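PDB 4MZD: nisin leader peptide-processing serine protease NisP from Lactococcus lactis subsp. lactis, which removes the leader peptide from the nisin precursor, probably acting as a subtilisin-like serine endopeptidase of the S8 family. Local coordinates for residues A[116-121]-A[139-144]; A[125-130]-A[177-182]; A[207-212]-A[223-228]. One frame throughout, in Å; residues are numbered along the deposited sequence. Where two conformers were deposited one is given.

Interaction 1 of 3, residues A[116-121]-A[139-144]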
loop_
_atom_site.group_PDB
_atom_site.type_symbol
_atom_site.label_atom_id
_atom_site.label_comp_id
_atom_site.label_asym_id
_atom_site.label_seq_id
_atom_site.Cartn_x
_atom_site.Cartn_y
_atom_site.Cartn_z
ATOM N N ASN A 116 -10.796 16.699 -4.260
ATOM C CA ASN A 116 -11.465 17.621 -3.362
ATOM C C ASN A 116 -11.877 16.995 -2.039
ATOM O O ASN A 116 -12.493 17.658 -1.208
ATOM C CB ASN A 116 -12.693 18.209 -4.053
ATOM C CG ASN A 116 -12.334 19.063 -5.247
ATOM O OD1 ASN A 116 -11.230 19.594 -5.335
ATOM N ND2 ASN A 116 -13.269 19.208 -6.170
ATOM N N TYR A 117 -11.536 15.728 -1.837
ATOM C CA TYR A 117 -11.966 15.017 -0.639
ATOM C C TYR A 117 -10.776 14.629 0.224
ATOM O O TYR A 117 -9.744 14.188 -0.281
ATOM C CB TYR A 117 -12.778 13.775 -1.013
ATOM C CG TYR A 117 -14.025 14.104 -1.788
ATOM C CD1 TYR A 117 -15.228 14.326 -1.141
ATOM C CD2 TYR A 117 -13.995 14.208 -3.170
ATOM C CE1 TYR A 117 -16.371 14.641 -1.853
ATOM C CE2 TYR A 117 -15.130 14.524 -3.890
ATOM C CZ TYR A 117 -16.312 14.738 -3.230
ATOM O OH TYR A 117 -17.439 15.047 -3.959
ATOM N N PHE A 118 -10.929 14.773 1.534
ATOM C CA PHE A 118 -9.824 14.491 2.441
ATOM C C PHE A 118 -10.351 14.427 3.855
ATOM O O PHE A 118 -11.397 14.993 4.170
ATOM C CB PHE A 118 -8.754 15.585 2.351
ATOM C CG PHE A 118 -9.291 16.971 2.599
ATOM C CD1 PHE A 118 -9.338 17.504 3.885
ATOM C CD2 PHE A 118 -9.781 17.731 1.547
ATOM C CE1 PHE A 118 -9.854 18.771 4.108
ATOM C CE2 PHE A 118 -10.288 18.999 1.766
ATOM C CZ PHE A 118 -10.327 19.517 3.046
ATOM N N LYS A 119 -9.616 13.743 4.716
ATOM C CA LYS A 119 -9.947 13.735 6.126
ATOM C C LYS A 119 -8.752 13.272 6.932
ATOM O O LYS A 119 -8.038 12.355 6.537
ATOM C CB LYS A 119 -11.124 12.803 6.407
ATOM C CG LYS A 119 -11.767 13.032 7.765
ATOM C CD LYS A 119 -12.610 14.303 7.776
ATOM C CE LYS A 119 -13.782 14.220 6.811
ATOM N NZ LYS A 119 -14.615 15.462 6.829
ATOM N N ASN A 120 -8.560 13.915 8.075
ATOM C CA ASN A 120 -7.620 13.455 9.087
ATOM C C ASN A 120 -8.354 12.602 10.113
ATOM O O ASN A 120 -9.288 13.083 10.765
ATOM C CB ASN A 120 -6.979 14.654 9.771
ATOM C CG ASN A 120 -6.052 14.250 10.889
ATOM O OD1 ASN A 120 -5.446 13.175 10.856
ATOM N ND2 ASN A 120 -5.925 15.113 11.889
ATOM N N LEU A 121 -7.938 11.341 10.236
ATOM C CA LEU A 121 -8.538 10.410 11.192
ATOM C C LEU A 121 -7.668 10.225 12.435
ATOM O O LEU A 121 -8.026 9.467 13.334
ATOM C CB LEU A 121 -8.805 9.041 10.544
ATOM C CG LEU A 121 -9.808 8.936 9.388
ATOM C CD1 LEU A 121 -11.116 9.616 9.743
ATOM C CD2 LEU A 121 -9.252 9.486 8.067
ATOM N N SER A 139 -9.214 18.527 9.173
ATOM C CA SER A 139 -8.725 19.053 7.902
ATOM C C SER A 139 -7.207 19.014 7.759
ATOM O O SER A 139 -6.677 19.432 6.724
ATOM C CB SER A 139 -9.216 20.486 7.694
ATOM O OG SER A 139 -10.626 20.535 7.700
ATOM N N ASP A 140 -6.512 18.515 8.780
ATOM C CA ASP A 140 -5.049 18.509 8.789
ATOM C C ASP A 140 -4.519 17.213 8.193
ATOM O O ASP A 140 -4.401 16.204 8.890
ATOM C CB ASP A 140 -4.540 18.672 10.223
ATOM C CG ASP A 140 -3.025 18.732 10.311
ATOM O OD1 ASP A 140 -2.345 18.498 9.289
ATOM O OD2 ASP A 140 -2.513 19.003 11.419
ATOM N N ILE A 141 -4.213 17.251 6.897
ATOM C CA ILE A 141 -3.721 16.068 6.199
ATOM C C ILE A 141 -2.259 16.196 5.770
ATOM O O ILE A 141 -1.774 15.433 4.940
ATOM C CB ILE A 141 -4.647 15.657 5.022
ATOM C CG1 ILE A 141 -4.958 16.848 4.108
ATOM C CG2 ILE A 141 -5.947 15.055 5.562
ATOM C CD1 ILE A 141 -3.776 17.350 3.306
ATOM N N VAL A 142 -1.555 17.147 6.371
ATOM C CA VAL A 142 -0.143 17.351 6.072
ATOM C C VAL A 142 0.682 16.118 6.463
ATOM O O VAL A 142 0.482 15.536 7.529
ATOM C CB VAL A 142 0.381 18.608 6.795
ATOM C CG1 VAL A 142 1.889 18.730 6.659
ATOM C CG2 VAL A 142 -0.328 19.854 6.260
ATOM N N ASP A 143 1.608 15.736 5.594
ATOM C CA ASP A 143 2.433 14.552 5.793
ATOM C C ASP A 143 3.661 14.909 6.622
ATOM O O ASP A 143 4.579 15.578 6.134
ATOM C CB ASP A 143 2.846 14.007 4.427
ATOM C CG ASP A 143 3.679 12.751 4.513
ATOM O OD1 ASP A 143 3.812 12.167 5.615
ATOM O OD2 ASP A 143 4.196 12.338 3.456
ATOM N N LYS A 144 3.675 14.456 7.874
ATOM C CA LYS A 144 4.793 14.709 8.780
ATOM C C LYS A 144 5.911 13.671 8.632
ATOM O O LYS A 144 7.009 13.856 9.153
ATOM C CB LYS A 144 4.309 14.700 10.236
ATOM C CG LYS A 144 3.266 15.750 10.599
ATOM C CD LYS A 144 2.927 15.646 12.090
ATOM C CE LYS A 144 2.024 16.778 12.578
ATOM N NZ LYS A 144 0.565 16.469 12.467
#
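In this subtilisin-like domain, a loop on the way to helix 147-156 packs beside strand 117-120 of the main sheet, where Phe118, Lys119 and Asn120 touch Ser139, Asp140 and Ile141. No hydrogen bond links the two segments directly, and contact is by van der Waals packing. The Phe118 ring offers its edge to the loop: CE1 lies 4.0 Å from Ser139 CA, which sits in the ring plane. The ring gets there because its CG stands between the backbone N and the carbonyl carbon (chi1 55°). Ile141, modelled in two conformers, sets CG2 beside the strand backbone, 3.6 Å from Lys119 O in one of them. The tightest touch is at Asn120, whose CB lies 3.1 Å from Asp140 O. The side chains of Asn120 and Asp140 run side by side in the same direction, with amide and carboxylate planes 58° apart. The Asn120 amide is held from elsewhere: ND2 bonds to Asn137 O, and OD1 accepts from Val122 N. Asp140 O is itself taken by Arg174 NE of strand 169-174, the parallel neighbour of this strand. Backbone bonds from Asn120 to Pro138 and from Ile141 to Ile103 fix the loop further. This loop carries the chain from a sheet strand to the helix that begins with the predicted catalytic His147, as in the subtilase fold.

Interaction 2 of 3, residues A[125-130]-A[177-182]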
loop_
_atom_site.group_PDB
_atom_site.type_symbol
_atom_site.label_atom_id
_atom_site.label_comp_id
_atom_site.label_asym_id
_atom_site.label_seq_id
_atom_site.Cartn_x
_atom_site.Cartn_y
_atom_site.Cartn_z
ATOM N N GLY A 125 -3.618 13.873 20.188
ATOM C CA GLY A 125 -2.645 13.078 20.913
ATOM C C GLY A 125 -2.045 11.941 20.106
ATOM O O GLY A 125 -1.109 11.289 20.565
ATOM N N GLY A 126 -2.578 11.690 18.911
ATOM C CA GLY A 126 -2.041 10.650 18.050
ATOM C C GLY A 126 -2.121 9.258 18.658
ATOM O O GLY A 126 -3.105 8.901 19.311
ATOM N N PHE A 127 -1.078 8.466 18.443
ATOM C CA PHE A 127 -1.064 7.075 18.875
ATOM C C PHE A 127 -0.962 6.999 20.395
ATOM O O PHE A 127 0.092 7.288 20.960
ATOM C CB PHE A 127 0.110 6.346 18.220
ATOM C CG PHE A 127 0.158 4.878 18.516
ATOM C CD1 PHE A 127 -0.611 3.980 17.787
ATOM C CD2 PHE A 127 0.991 4.388 19.511
ATOM C CE1 PHE A 127 -0.556 2.621 18.051
ATOM C CE2 PHE A 127 1.051 3.030 19.779
ATOM C CZ PHE A 127 0.275 2.145 19.049
ATOM N N ASP A 128 -2.069 6.627 21.040
ATOM C CA ASP A 128 -2.142 6.468 22.495
ATOM C C ASP A 128 -1.481 7.628 23.244
ATOM O O ASP A 128 -0.746 7.440 24.218
ATOM C CB ASP A 128 -1.599 5.102 22.921
ATOM C CG ASP A 128 -2.524 3.961 22.527
ATOM O OD1 ASP A 128 -3.731 4.213 22.310
ATOM O OD2 ASP A 128 -2.058 2.811 22.427
ATOM N N ASN A 129 -1.774 8.834 22.773
ATOM C CA ASN A 129 -1.338 10.076 23.408
ATOM C C ASN A 129 0.161 10.301 23.473
ATOM O O ASN A 129 0.644 11.047 24.322
ATOM C CB ASN A 129 -1.978 10.251 24.786
ATOM C CG ASN A 129 -3.342 10.886 24.701
ATOM O OD1 ASN A 129 -3.499 11.962 24.122
ATOM N ND2 ASN A 129 -4.346 10.207 25.233
ATOM N N GLU A 130 0.892 9.674 22.564
ATOM C CA GLU A 130 2.334 9.852 22.504
ATOM C C GLU A 130 2.713 11.031 21.616
ATOM O O GLU A 130 3.885 11.399 21.526
ATOM C CB GLU A 130 2.989 8.559 22.022
ATOM C CG GLU A 130 2.632 7.387 22.916
ATOM C CD GLU A 130 3.168 6.063 22.427
ATOM O OE1 GLU A 130 3.949 6.052 21.451
ATOM O OE2 GLU A 130 2.801 5.026 23.028
ATOM N N GLY A 177 0.393 10.016 12.328
ATOM C CA GLY A 177 1.088 11.236 12.680
ATOM C C GLY A 177 2.549 11.041 12.332
ATOM O O GLY A 177 2.949 11.197 11.183
ATOM N N GLU A 178 3.351 10.659 13.321
ATOM C CA GLU A 178 4.760 10.395 13.071
ATOM C C GLU A 178 5.186 8.970 13.396
ATOM O O GLU A 178 6.344 8.609 13.172
ATOM C CB GLU A 178 5.637 11.393 13.821
ATOM C CG GLU A 178 5.509 12.795 13.296
ATOM C CD GLU A 178 6.414 13.745 14.027
ATOM O OE1 GLU A 178 6.194 13.960 15.239
ATOM O OE2 GLU A 178 7.360 14.262 13.400
ATOM N N ASN A 179 4.279 8.155 13.918
ATOM C CA ASN A 179 4.687 6.793 14.243
ATOM C C ASN A 179 3.685 5.710 13.861
ATOM O O ASN A 179 3.645 5.292 12.707
ATOM C CB ASN A 179 5.166 6.660 15.700
ATOM C CG ASN A 179 4.050 6.848 16.718
ATOM O OD1 ASN A 179 3.297 7.817 16.658
ATOM N ND2 ASN A 179 3.939 5.909 17.661
ATOM N N LEU A 180 2.896 5.242 14.824
ATOM C CA LEU A 180 1.996 4.120 14.591
ATOM C C LEU A 180 0.540 4.567 14.434
ATOM O O LEU A 180 0.187 5.724 14.686
ATOM C CB LEU A 180 2.149 3.088 15.707
ATOM C CG LEU A 180 3.557 2.492 15.815
ATOM C CD1 LEU A 180 3.736 1.753 17.129
ATOM C CD2 LEU A 180 3.842 1.577 14.628
ATOM N N SER A 181 -0.299 3.630 14.011
ATOM C CA SER A 181 -1.711 3.891 13.799
ATOM C C SER A 181 -2.545 2.817 14.495
ATOM O O SER A 181 -2.006 1.936 15.166
ATOM C CB SER A 181 -1.999 3.973 12.292
ATOM O OG SER A 181 -3.357 4.269 12.019
ATOM N N LYS A 182 -3.860 2.925 14.352
ATOM C CA LYS A 182 -4.810 2.021 15.007
ATOM C C LYS A 182 -5.845 1.550 14.000
ATOM O O LYS A 182 -6.232 2.302 13.106
ATOM C CB LYS A 182 -5.540 2.734 16.151
ATOM C CG LYS A 182 -4.657 3.156 17.311
ATOM C CD LYS A 182 -4.263 1.974 18.181
ATOM C CE LYS A 182 -3.669 2.444 19.497
ATOM N NZ LYS A 182 -3.327 1.295 20.377
#
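The backbones of loops 125-130 and 177-182 approach most nearly at Phe127 and Ser181, CA to CA 6.0 Å; a bond from Glu130 N to Phe127 O closes a beta turn close to type I', with positive phi at Asp128 and Asn129. The Phe127 side chain crosses to the other loop with CG anti to the backbone N (chi1 -176°). Leu180 CB lies over one ring face, 3.6 Å from the centroid of Phe127, in a CH-pi contact. Asp128 OD2 lies toward the rim of the opposite face. At the ring edge, Phe127 CE1 comes within 3.3 Å of Ser181 O. The Lys182 chain bends at chi2 (-75°) and brings CE to 3.4 Å from Phe127 CE1. Its tip goes on to a salt bridge, with NZ 2.8 Å from Asp128 OD2 on the syn side, 31° out of the carboxylate plane. Glu131 also ties the loops together, since its carboxylate accepts from Phe127 N and Glu178 N. Segment 177-182 follows strand 169-174, bonds through the Ser181 backbone to Val485 and reaches the N-cap of helix 183-195 at Lys182. It is consistent with the subtilase loop bordering the substrate cleft, with 125-130 packed against it.

Interaction 3 of 3, residues A[207-212]-A[223-228]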
loop_
_atom_site.group_PDB
_atom_site.type_symbol
_atom_site.label_atom_id
_atom_site.label_comp_id
_atom_site.label_asym_id
_atom_site.label_seq_id
_atom_site.Cartn_x
_atom_site.Cartn_y
_atom_site.Cartn_z
ATOM N N GLN A 207 -1.190 -4.773 10.000
ATOM C CA GLN A 207 -0.849 -5.322 11.303
ATOM C C GLN A 207 -1.174 -6.808 11.307
ATOM O O GLN A 207 -2.043 -7.273 10.556
ATOM C CB GLN A 207 -1.660 -4.641 12.407
ATOM C CG GLN A 207 -3.144 -4.943 12.304
ATOM C CD GLN A 207 -4.019 -4.072 13.192
ATOM O OE1 GLN A 207 -4.865 -3.344 12.697
ATOM N NE2 GLN A 207 -3.837 -4.163 14.498
ATOM N N TYR A 208 -0.500 -7.554 12.174
ATOM C CA TYR A 208 -0.831 -8.961 12.355
ATOM C C TYR A 208 -1.841 -9.129 13.482
ATOM O O TYR A 208 -1.677 -8.569 14.578
ATOM C CB TYR A 208 0.423 -9.802 12.639
ATOM C CG TYR A 208 1.445 -9.660 11.545
ATOM C CD1 TYR A 208 1.184 -10.132 10.265
ATOM C CD2 TYR A 208 2.648 -9.015 11.773
ATOM C CE1 TYR A 208 2.095 -9.967 9.241
ATOM C CE2 TYR A 208 3.572 -8.848 10.753
ATOM C CZ TYR A 208 3.286 -9.330 9.491
ATOM O OH TYR A 208 4.186 -9.170 8.463
ATOM N N LEU A 209 -2.883 -9.906 13.201
ATOM C CA LEU A 209 -3.936 -10.199 14.168
ATOM C C LEU A 209 -3.973 -11.700 14.428
ATOM O O LEU A 209 -3.986 -12.490 13.482
ATOM C CB LEU A 209 -5.290 -9.759 13.613
ATOM C CG LEU A 209 -5.425 -8.276 13.253
ATOM C CD1 LEU A 209 -6.776 -8.007 12.620
ATOM C CD2 LEU A 209 -5.228 -7.395 14.476
ATOM N N MET A 210 -3.991 -12.090 15.701
ATOM C CA MET A 210 -4.211 -13.489 16.056
ATOM C C MET A 210 -5.687 -13.599 16.406
ATOM O O MET A 210 -6.132 -13.049 17.417
ATOM C CB MET A 210 -3.319 -13.912 17.229
ATOM C CG MET A 210 -3.200 -15.442 17.403
ATOM S SD MET A 210 -2.058 -16.038 18.745
ATOM C CE MET A 210 -3.093 -15.712 20.191
ATOM N N ILE A 211 -6.448 -14.279 15.554
ATOM C CA ILE A 211 -7.906 -14.197 15.620
ATOM C C ILE A 211 -8.562 -15.404 16.287
ATOM O O ILE A 211 -9.783 -15.463 16.398
ATOM C CB ILE A 211 -8.537 -13.939 14.232
ATOM C CG1 ILE A 211 -8.242 -15.084 13.259
ATOM C CG2 ILE A 211 -8.032 -12.627 13.675
ATOM C CD1 ILE A 211 -9.060 -15.021 11.975
ATOM N N SER A 212 -7.749 -16.363 16.721
ATOM C CA SER A 212 -8.217 -17.458 17.571
ATOM C C SER A 212 -7.126 -17.708 18.604
ATOM O O SER A 212 -6.105 -17.019 18.604
ATOM C CB SER A 212 -8.534 -18.716 16.751
ATOM O OG SER A 212 -7.380 -19.264 16.144
ATOM N N GLN A 223 -11.806 -9.053 17.577
ATOM C CA GLN A 223 -12.631 -7.854 17.462
ATOM C C GLN A 223 -12.067 -6.880 16.429
ATOM O O GLN A 223 -12.819 -6.324 15.634
ATOM C CB GLN A 223 -12.825 -7.153 18.809
ATOM C CG GLN A 223 -13.755 -5.940 18.728
ATOM C CD GLN A 223 -15.183 -6.310 18.366
ATOM O OE1 GLN A 223 -15.933 -6.797 19.206
ATOM N NE2 GLN A 223 -15.565 -6.082 17.116
ATOM N N GLU A 224 -10.753 -6.663 16.440
ATOM C CA GLU A 224 -10.151 -5.789 15.435
ATOM C C GLU A 224 -10.392 -6.340 14.036
ATOM O O GLU A 224 -10.684 -5.592 13.105
ATOM C CB GLU A 224 -8.650 -5.622 15.648
ATOM C CG GLU A 224 -8.248 -4.783 16.844
ATOM C CD GLU A 224 -6.778 -4.413 16.786
ATOM O OE1 GLU A 224 -6.424 -3.493 16.019
ATOM O OE2 GLU A 224 -5.967 -5.059 17.482
ATOM N N TYR A 225 -10.246 -7.654 13.890
ATOM C CA TYR A 225 -10.478 -8.301 12.609
ATOM C C TYR A 225 -11.904 -8.029 12.138
ATOM O O TYR A 225 -12.131 -7.666 10.982
ATOM C CB TYR A 225 -10.208 -9.799 12.739
ATOM C CG TYR A 225 -10.475 -10.633 11.509
ATOM C CD1 TYR A 225 -9.468 -10.892 10.589
ATOM C CD2 TYR A 225 -11.722 -11.205 11.290
ATOM C CE1 TYR A 225 -9.704 -11.678 9.477
ATOM C CE2 TYR A 225 -11.961 -11.984 10.179
ATOM C CZ TYR A 225 -10.951 -12.220 9.279
ATOM O OH TYR A 225 -11.188 -13.002 8.173
ATOM N N LEU A 226 -12.868 -8.193 13.040
ATOM C CA LEU A 226 -14.267 -7.949 12.699
ATOM C C LEU A 226 -14.532 -6.492 12.328
ATOM O O LEU A 226 -15.380 -6.199 11.487
ATOM C CB LEU A 226 -15.179 -8.360 13.852
ATOM C CG LEU A 226 -15.268 -9.860 14.098
ATOM C CD1 LEU A 226 -16.157 -10.098 15.299
ATOM C CD2 LEU A 226 -15.798 -10.596 12.871
ATOM N N ASN A 227 -13.821 -5.574 12.973
ATOM C CA ASN A 227 -13.965 -4.156 12.654
ATOM C C ASN A 227 -13.455 -3.832 11.248
ATOM O O ASN A 227 -14.076 -3.053 10.520
ATOM C CB ASN A 227 -13.275 -3.292 13.709
ATOM C CG ASN A 227 -13.965 -3.357 15.057
ATOM O OD1 ASN A 227 -15.116 -3.779 15.159
ATOM N ND2 ASN A 227 -13.266 -2.924 16.101
ATOM N N TYR A 228 -12.333 -4.432 10.862
ATOM C CA TYR A 228 -11.871 -4.319 9.484
ATOM C C TYR A 228 -12.889 -4.940 8.546
ATOM O O TYR A 228 -13.197 -4.378 7.495
ATOM C CB TYR A 228 -10.554 -5.041 9.259
ATOM C CG TYR A 228 -9.305 -4.279 9.612
ATOM C CD1 TYR A 228 -8.401 -4.800 10.525
ATOM C CD2 TYR A 228 -9.004 -3.066 9.008
ATOM C CE1 TYR A 228 -7.239 -4.130 10.844
ATOM C CE2 TYR A 228 -7.842 -2.384 9.319
ATOM C CZ TYR A 228 -6.963 -2.921 10.235
ATOM O OH TYR A 228 -5.809 -2.227 10.539
#
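Gln207 reaches from strand 200-210 to Glu224 and Tyr228 of helix 222-238, within a beta-alpha-beta unit of the subtilase alpha/beta fold; the helix leads on to the parallel strand 241-245. The axes of the two short segments approach to 8.8 Å at an angle of 120°. CB of Gln207 already points toward the helix. CG then stands between the backbone N and the carbonyl carbon (chi1 66°), and the chain extends beyond it. Gln207 CG is 4.2 Å from Tyr228 OH. CD lies in the plane of the Tyr228 ring, at its edge, and the amide stands at right angles to that ring. At the tip the two amide atoms part. Gln207 OE1 accepts a short bond of 2.6 Å from Tyr228 OH, lying in the carbonyl plane with a C=O...donor angle of 147°. Gln207 NE2 donates to Glu224 OE1 at 3.1 Å, meeting it from above the carboxylate plane. This bond is bent, with OE1 tilted out of the amide plane. Both ends of the amide are thus used, which fixes its rotation. Glu224 OE1 also bonds to Ser183 OG, so it is gripped twice.

Further along the strand the contact is apolar. The two methyls of Leu209 part: CD1 meets Tyr225 N, at 3.7 Å, and the edge of Tyr228, while CD2 touches Glu224 CB. Beyond the strand end, Ile211 CG2 packs 3.7 Å from Tyr225 CB. The Tyr225 ring also meets Phe282. Ile211 CD1 sits over the centre of one face of the Tyr225 ring, 4.3 Å from its centroid.

Interactions 1 and 2 are neighbours, with centres about 15 Å apart. They touch where Lys144 CB packs 3.8 Å from Glu178 CG, and their segments alternate in sequence. Both lie near Asp100 of the predicted charge relay, and interaction 2 also near His147. The Ile141 side chain in interaction 1 is about 10 Å from that of Asp100. In interaction 2 the Ser181 side chain is about 9 Å from that of Asp100 and about 10 Å from that of His147. Interaction 3 is well apart from the triad. Its centre is about 26 Å from that of interaction 1, though each has a strand in the main sheet. Its nearest atoms come within about 5 Å of interaction 2 without touching. Helix 183-195, which starts right after Lys182, supplies Ser183, bonded to Glu224 of interaction 3.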